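PDB 4UQW: protein CLPV1 from Pseudomonas aeruginosa, which is a Clp-family AAA+ ATPase of the type VI secretion system, thought to disassemble the TssB-TssC sheath, and is represented here by its N-terminal domain. Local coordinates for residues 101-104 against 105-109; 26-29 against 30-34; 62-66 against 67-71. All blocks are in the same frame, centred on the assembly; numbering follows the deposited sequence. Where two conformers were deposited one is given.

Contact 1: residues 101-104 against 105-109; sequences GWVY and GSLMF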
loop_
_atom_site.group_PDB
_atom_site.type_symbol
_atom_site.label_atom_id
_atom_site.label_comp_id
_atom_site.label_asym_id
_atom_site.label_seq_id
_atom_site.Cartn_x
_atom_site.Cartn_y
_atom_site.Cartn_z
ATOM N N GLY A 101 -5.266 -7.672 0.122
ATOM C CA GLY A 101 -5.130 -7.504 -1.325
ATOM C C GLY A 101 -5.181 -8.833 -2.053
ATOM O O GLY A 101 -5.716 -8.875 -3.169
ATOM N N TRP A 102 -4.581 -9.865 -1.456
ATOM C CA TRP A 102 -4.688 -11.219 -2.037
ATOM C C TRP A 102 -6.135 -11.702 -2.034
ATOM O O TRP A 102 -6.582 -12.296 -3.052
ATOM C CB TRP A 102 -3.804 -12.194 -1.259
ATOM C CG TRP A 102 -4.000 -13.655 -1.664
ATOM C CD1 TRP A 102 -4.424 -14.660 -0.839
ATOM C CD2 TRP A 102 -3.810 -14.258 -2.967
ATOM N NE1 TRP A 102 -4.497 -15.871 -1.527
ATOM C CE2 TRP A 102 -4.134 -15.630 -2.828
ATOM C CE3 TRP A 102 -3.405 -13.765 -4.214
ATOM C CZ2 TRP A 102 -4.053 -16.544 -3.879
ATOM C CZ3 TRP A 102 -3.340 -14.682 -5.291
ATOM C CH2 TRP A 102 -3.640 -16.034 -5.093
ATOM N N VAL A 103 -6.864 -11.542 -0.927
ATOM C CA VAL A 103 -8.269 -11.955 -0.935
ATOM C C VAL A 103 -9.080 -11.315 -2.030
ATOM O O VAL A 103 -9.800 -12.013 -2.777
ATOM C CB VAL A 103 -8.903 -11.635 0.439
ATOM C CG1 VAL A 103 -10.454 -11.713 0.384
ATOM C CG2 VAL A 103 -8.323 -12.598 1.505
ATOM N N TYR A 104 -8.968 -9.981 -2.194
ATOM C CA TYR A 104 -9.767 -9.353 -3.237
ATOM C C TYR A 104 -9.210 -9.629 -4.618
ATOM O O TYR A 104 -9.974 -9.916 -5.533
ATOM C CB TYR A 104 -9.906 -7.827 -2.952
ATOM C CG TYR A 104 -10.937 -7.640 -1.875
ATOM C CD1 TYR A 104 -12.300 -7.574 -2.219
ATOM C CD2 TYR A 104 -10.586 -7.644 -0.527
ATOM C CE1 TYR A 104 -13.265 -7.467 -1.229
ATOM C CE2 TYR A 104 -11.548 -7.567 0.482
ATOM C CZ TYR A 104 -12.885 -7.495 0.111
ATOM O OH TYR A 104 -13.875 -7.410 1.069
ATOM N N GLY A 105 -7.900 -9.618 -4.785
ATOM C CA GLY A 105 -7.321 -9.916 -6.097
ATOM C C GLY A 105 -7.699 -11.291 -6.593
ATOM O O GLY A 105 -8.118 -11.461 -7.753
ATOM N N SER A 106 -7.586 -12.291 -5.712
ATOM C CA SER A 106 -7.805 -13.670 -6.172
ATOM C C SER A 106 -9.274 -13.975 -6.277
ATOM O O SER A 106 -9.674 -14.645 -7.218
ATOM C CB SER A 106 -7.124 -14.673 -5.221
ATOM O OG SER A 106 -7.681 -14.579 -3.861
ATOM N N LEU A 107 -10.112 -13.441 -5.398
ATOM C CA LEU A 107 -11.513 -13.870 -5.406
ATOM C C LEU A 107 -12.373 -12.916 -6.191
ATOM O O LEU A 107 -13.254 -13.358 -6.953
ATOM C CB LEU A 107 -12.063 -14.003 -3.974
ATOM C CG LEU A 107 -11.337 -15.016 -3.062
ATOM C CD1 LEU A 107 -11.996 -15.145 -1.721
ATOM C CD2 LEU A 107 -11.329 -16.400 -3.715
ATOM N N MET A 108 -12.209 -11.622 -5.982
ATOM C CA MET A 108 -13.029 -10.655 -6.708
ATOM C C MET A 108 -12.596 -10.519 -8.153
ATOM O O MET A 108 -13.443 -10.421 -9.065
ATOM C CB MET A 108 -13.019 -9.275 -6.020
ATOM C CG MET A 108 -13.851 -8.201 -6.740
ATOM S SD MET A 108 -13.963 -6.698 -5.746
ATOM C CE MET A 108 -15.250 -7.158 -4.581
ATOM N N PHE A 109 -11.276 -10.527 -8.393
ATOM C CA PHE A 109 -10.766 -10.286 -9.740
ATOM C C PHE A 109 -10.215 -11.535 -10.425
ATOM O O PHE A 109 -9.915 -11.498 -11.605
ATOM C CB PHE A 109 -9.697 -9.169 -9.695
ATOM C CG PHE A 109 -10.280 -7.836 -9.247
ATOM C CD1 PHE A 109 -10.967 -7.044 -10.166
ATOM C CD2 PHE A 109 -10.241 -7.425 -7.907
ATOM C CE1 PHE A 109 -11.527 -5.829 -9.774
ATOM C CE2 PHE A 109 -10.823 -6.217 -7.507
ATOM C CZ PHE A 109 -11.472 -5.417 -8.462
#
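S106 sets its CB over one face of the W102 indole, one helical turn further on. The CB lies 3.6 Å from the centroid of the six-membered ring of W102 and 6° off the ring normal, a CH-pi contact almost squarely over the benzene half. The W102 ring gets there because its CG stands anti to the backbone N (chi1 172°), which carries the indole forward along the helix. S106 in turn holds OG between its own N and carbonyl carbon, and from that rotamer the hydroxyl donates to W102 O at 2.7 Å. S106 N also donates to W102 O, at 2.8 Å, and the two donors arrive from opposite faces of the carbonyl plane, so this oxygen is gripped twice.

Y104 and M108 meet differently. The M108 methyl comes to the edge of the phenol, in its plane, with CE 3.8 Å from Y104 CD1. The sulfur stays at the edge too: M108 SD is 5.3 Å from the Y104 centroid and 81° off the normal, a Met-aromatic contact. V103 CG1 and L107 CD1 add a looser apolar touch at 4.3 Å.

Y104 O accepts from M108 N at 2.8 Å and from F109 N at 3.2 Å, the second bond being a step wider than the alpha-helical one. F109 leaves the helix here, its ring stacking on Y118 and meeting F152, while Y104 and F109 both rest on I121 of helix 116-124. The i+5 bond from F109 N to Y104 O marks a wider, pi-type turn, here at the end of helix 92-108.

Contact 2: residues 26-29 against 30-34; sequences ATVF and CKLRG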
loop_
_atom_site.group_PDB
_atom_site.type_symbol
_atom_site.label_atom_id
_atom_site.label_comp_id
_atom_site.label_asym_id
_atom_site.label_seq_id
_atom_site.Cartn_x
_atom_site.Cartn_y
_atom_site.Cartn_z
ATOM N N ALA A 26 10.916 0.675 0.175
ATOM C CA ALA A 26 10.428 1.190 1.444
ATOM C C ALA A 26 11.279 0.741 2.593
ATOM O O ALA A 26 11.463 1.502 3.557
ATOM C CB ALA A 26 9.016 0.709 1.682
ATOM N N THR A 27 11.773 -0.493 2.504
ATOM C CA THR A 27 12.651 -0.993 3.562
ATOM C C THR A 27 13.958 -0.222 3.579
ATOM O O THR A 27 14.454 0.155 4.648
ATOM C CB THR A 27 12.920 -2.513 3.331
ATOM O OG1 THR A 27 11.691 -3.223 3.466
ATOM C CG2 THR A 27 13.913 -3.059 4.356
ATOM N N VAL A 28 14.534 0.006 2.413
ATOM C CA VAL A 28 15.812 0.738 2.345
ATOM C C VAL A 28 15.612 2.155 2.919
ATOM O O VAL A 28 16.442 2.671 3.709
ATOM C CB VAL A 28 16.313 0.814 0.915
ATOM C CG1 VAL A 28 17.504 1.850 0.781
ATOM C CG2 VAL A 28 16.673 -0.613 0.421
ATOM N N PHE A 29 14.498 2.787 2.556
ATOM C CA PHE A 29 14.210 4.158 3.041
ATOM C C PHE A 29 13.997 4.187 4.538
ATOM O O PHE A 29 14.522 5.070 5.236
ATOM C CB PHE A 29 12.964 4.683 2.306
ATOM C CG PHE A 29 12.560 6.093 2.660
ATOM C CD1 PHE A 29 11.738 6.340 3.741
ATOM C CD2 PHE A 29 12.958 7.152 1.872
ATOM C CE1 PHE A 29 11.341 7.630 4.056
ATOM C CE2 PHE A 29 12.552 8.444 2.164
ATOM C CZ PHE A 29 11.746 8.678 3.261
ATOM N N CYS A 30 13.178 3.255 5.029
ATOM C CA CYS A 30 12.903 3.132 6.456
ATOM C C CYS A 30 14.202 3.020 7.257
ATOM O O CYS A 30 14.389 3.674 8.291
ATOM C CB CYS A 30 12.008 1.890 6.639
ATOM S SG CYS A 30 11.623 1.625 8.391
ATOM N N LYS A 31 15.098 2.182 6.767
ATOM C CA LYS A 31 16.382 1.970 7.448
ATOM C C LYS A 31 17.260 3.201 7.405
ATOM O O LYS A 31 17.922 3.515 8.423
ATOM C CB LYS A 31 17.128 0.805 6.838
ATOM C CG LYS A 31 16.524 -0.529 7.220
ATOM C CD LYS A 31 17.383 -1.689 6.763
ATOM C CE LYS A 31 18.615 -1.915 7.721
ATOM N NZ LYS A 31 18.186 -2.331 9.110
ATOM N N LEU A 32 17.285 3.913 6.274
ATOM C CA LEU A 32 18.084 5.144 6.186
ATOM C C LEU A 32 17.602 6.175 7.206
ATOM O O LEU A 32 18.408 6.924 7.786
ATOM C CB LEU A 32 18.042 5.727 4.781
ATOM C CG LEU A 32 18.863 4.899 3.799
ATOM C CD1 LEU A 32 18.717 5.463 2.405
ATOM C CD2 LEU A 32 20.330 4.842 4.217
ATOM N N ARG A 33 16.303 6.211 7.441
ATOM C CA ARG A 33 15.729 7.175 8.393
ATOM C C ARG A 33 15.813 6.754 9.840
ATOM O O ARG A 33 15.543 7.561 10.746
ATOM C CB ARG A 33 14.245 7.419 8.087
ATOM C CG ARG A 33 13.970 7.841 6.669
ATOM C CD ARG A 33 13.997 9.330 6.509
ATOM N NE ARG A 33 12.688 9.863 6.841
ATOM C CZ ARG A 33 12.305 11.107 6.606
ATOM N NH1 ARG A 33 13.137 11.966 6.026
ATOM N NH2 ARG A 33 11.085 11.482 6.956
ATOM N N GLY A 34 16.119 5.487 10.064
ATOM C CA GLY A 34 16.138 4.923 11.404
ATOM C C GLY A 34 14.760 4.720 12.006
ATOM O O GLY A 34 14.575 4.658 13.216
#
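R33 lays the aliphatic part of its side chain over one face of the F29 ring, a turn earlier on the same helix. R33 CG is 4.2 Å from the F29 centroid and 28° off its normal, a CH-pi contact, and the nearest pair is R33 CG to F29 CE1 at 3.7 Å. Further out, R33 NE passes 3.8 Å from F29 CE1, and F29 CZ lies over one face of the guanidinium. The two side chains run side by side in the same direction, with ring and guanidinium planes 34° apart: a tilted overlap, not a parallel stack. The F29 ring, on the carbonyl side of its residue (chi1 -178°), faces the next turn; the bends of R33 at chi2 and chi3 lead its chain past the CE1-CZ edge, so the guanidinium lies off the ring's outer end.

V28 and L32 repeat the side-by-side pattern more loosely, CG1 to CD1 at 4.1 Å. Beneath both pairs run regular backbone bonds, R33 N to F29 O at 3.1 Å among them.

In the second shell, a salt bridge from R33 NH2 to D78 OD1 anchors the guanidinium, and L77 of helix 66-79 touches both F29 and R33. From helix 40-49, the H45 ring meets the F29 ring, and H42 and Q46 touch the F29 side chain. Past R33 the chain turns at G34, whose positive phi accompanies bonds back into the last turn: a Schellman motif ending helix 17-33.

Contact 3: residues 62-66 against 67-71; sequences SGIDP and ARLAK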
loop_
_atom_site.group_PDB
_atom_site.type_symbol
_atom_site.label_atom_id
_atom_site.label_comp_id
_atom_site.label_asym_id
_atom_site.label_seq_id
_atom_site.Cartn_x
_atom_site.Cartn_y
_atom_site.Cartn_z
ATOM N N SER A 62 -10.134 9.482 -8.484
ATOM C CA SER A 62 -10.946 9.666 -7.281
ATOM C C SER A 62 -11.098 11.124 -6.896
ATOM O O SER A 62 -11.791 11.440 -5.938
ATOM C CB SER A 62 -10.332 8.927 -6.098
ATOM O OG SER A 62 -10.340 7.510 -6.317
ATOM N N GLY A 63 -10.415 12.019 -7.602
ATOM C CA GLY A 63 -10.504 13.437 -7.251
ATOM C C GLY A 63 -9.702 13.855 -6.030
ATOM O O GLY A 63 -10.003 14.855 -5.381
ATOM N N ILE A 64 -8.700 13.055 -5.683
ATOM C CA ILE A 64 -7.730 13.432 -4.640
ATOM C C ILE A 64 -6.763 14.442 -5.194
ATOM O O ILE A 64 -6.409 14.428 -6.376
ATOM C CB ILE A 64 -6.973 12.164 -4.120
ATOM C CG1 ILE A 64 -7.897 11.384 -3.189
ATOM C CG2 ILE A 64 -5.653 12.518 -3.411
ATOM C CD1 ILE A 64 -7.337 9.952 -2.783
ATOM N N ASP A 65 -6.357 15.406 -4.339
ATOM C CA ASP A 65 -5.339 16.388 -4.713
ATOM C C ASP A 65 -3.981 15.709 -4.515
ATOM O O ASP A 65 -3.535 15.476 -3.380
ATOM C CB ASP A 65 -5.474 17.663 -3.829
ATOM C CG ASP A 65 -4.353 18.655 -4.041
ATOM O OD1 ASP A 65 -3.421 18.384 -4.834
ATOM O OD2 ASP A 65 -4.387 19.739 -3.414
ATOM N N PRO A 66 -3.300 15.340 -5.618
ATOM C CA PRO A 66 -2.053 14.590 -5.411
ATOM C C PRO A 66 -0.981 15.388 -4.700
ATOM O O PRO A 66 -0.137 14.784 -4.024
ATOM C CB PRO A 66 -1.597 14.237 -6.842
ATOM C CG PRO A 66 -2.319 15.208 -7.730
ATOM C CD PRO A 66 -3.601 15.623 -7.041
ATOM N N ALA A 67 -1.032 16.715 -4.823
ATOM C CA ALA A 67 -0.032 17.520 -4.140
ATOM C C ALA A 67 -0.334 17.510 -2.627
ATOM O O ALA A 67 0.587 17.502 -1.794
ATOM C CB ALA A 67 -0.028 18.948 -4.688
ATOM N N ARG A 68 -1.601 17.545 -2.264
ATOM C CA ARG A 68 -1.920 17.467 -0.850
ATOM C C ARG A 68 -1.515 16.128 -0.251
ATOM O O ARG A 68 -0.976 16.029 0.851
ATOM C CB ARG A 68 -3.407 17.733 -0.622
ATOM C CG ARG A 68 -3.853 17.511 0.824
ATOM C CD ARG A 68 -3.484 18.669 1.669
ATOM N NE ARG A 68 -3.929 19.941 1.137
ATOM C CZ ARG A 68 -3.551 21.113 1.624
ATOM N NH1 ARG A 68 -2.736 21.142 2.692
ATOM N NH2 ARG A 68 -3.988 22.190 1.041
ATOM N N LEU A 69 -1.785 15.051 -1.002
ATOM C CA LEU A 69 -1.440 13.710 -0.567
ATOM C C LEU A 69 0.060 13.644 -0.369
ATOM O O LEU A 69 0.507 13.105 0.649
ATOM C CB LEU A 69 -1.939 12.639 -1.603
ATOM C CG LEU A 69 -1.467 11.222 -1.280
ATOM C CD1 LEU A 69 -1.958 10.846 0.113
ATOM C CD2 LEU A 69 -2.040 10.312 -2.403
ATOM N N ALA A 70 0.827 14.203 -1.319
ATOM C CA ALA A 70 2.293 14.147 -1.190
ATOM C C ALA A 70 2.765 14.876 0.081
ATOM O O ALA A 70 3.632 14.380 0.816
ATOM C CB ALA A 70 2.937 14.757 -2.409
ATOM N N LYS A 71 2.158 16.027 0.346
ATOM C CA LYS A 71 2.474 16.832 1.522
ATOM C C LYS A 71 2.161 16.011 2.800
ATOM O O LYS A 71 2.938 15.965 3.790
ATOM C CB LYS A 71 1.685 18.145 1.524
ATOM C CG LYS A 71 1.904 19.054 2.709
ATOM C CD LYS A 71 1.112 20.324 2.484
ATOM C CE LYS A 71 1.402 21.374 3.525
ATOM N NZ LYS A 71 0.982 20.877 4.857
HETATM O O HOH W 1 -5.843 20.080 -1.174
#
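With CG anti to the backbone N (chi1 173°) and chi2 near zero (-2°), D65 brings its carboxylate round to the first turn of helix 66-79. OD1 accepts from A67 N at 2.9 Å, a donor that meets the carboxylate from above its plane, 42° out of it. The same OD1 takes a second, weak bond from R68 N at 3.3 Å. D65 is thus the N-cap, and its own carbonyl carries on the helical pattern, D65 O accepting from L69 N at 3.0 Å. P66 sits in the first turn, where its lack of an N-H costs no helical bond; its carbonyl receives A70 N.

The other oxygen, OD2, reaches R68 through water. That water donates to D65 OD2 at 2.7 Å and accepts from R68 NE at 3.0 Å, lying at the edge of the guanidinium and in its plane. With these two bonds in place and OD2 still 4.6 Å from NE, the link is a water bridge and not a direct salt bridge.

On the inner side I64 CG2 packs against L69 CB at 4.1 Å, and V59 of helix 54-61 touches both residues. E139 accepts from D65 N through OE1. A negative carboxylate beside the N-terminal N-H groups of a helix would be stabilised by the helix dipole, and R68, across the water, would probably add to this, while the E139 carboxylate, which also touches R68, would probably act in the opposite sense.

In the fold
From the N terminus the chain reaches contact 2 first, at the C-terminal end of helix 17-33, then contact 3, where the loop after helix 54-61 enters helix 66-79, and finally contact 1, at the end of helix 92-108. All three are local and in series; none nests in or crosses another, and none closes a long loop. Contacts 1 and 2 lie on opposite sides of the chain's centre, about 17 Å apart between nearest atoms. Contacts 2 and 3 come nearer, about 10 Å between nearest atoms, and helix 66-79 joins them: it starts at contact 3 and later presents L77 and D78 to contact 2. Contact 1 instead leans on helix 116-124.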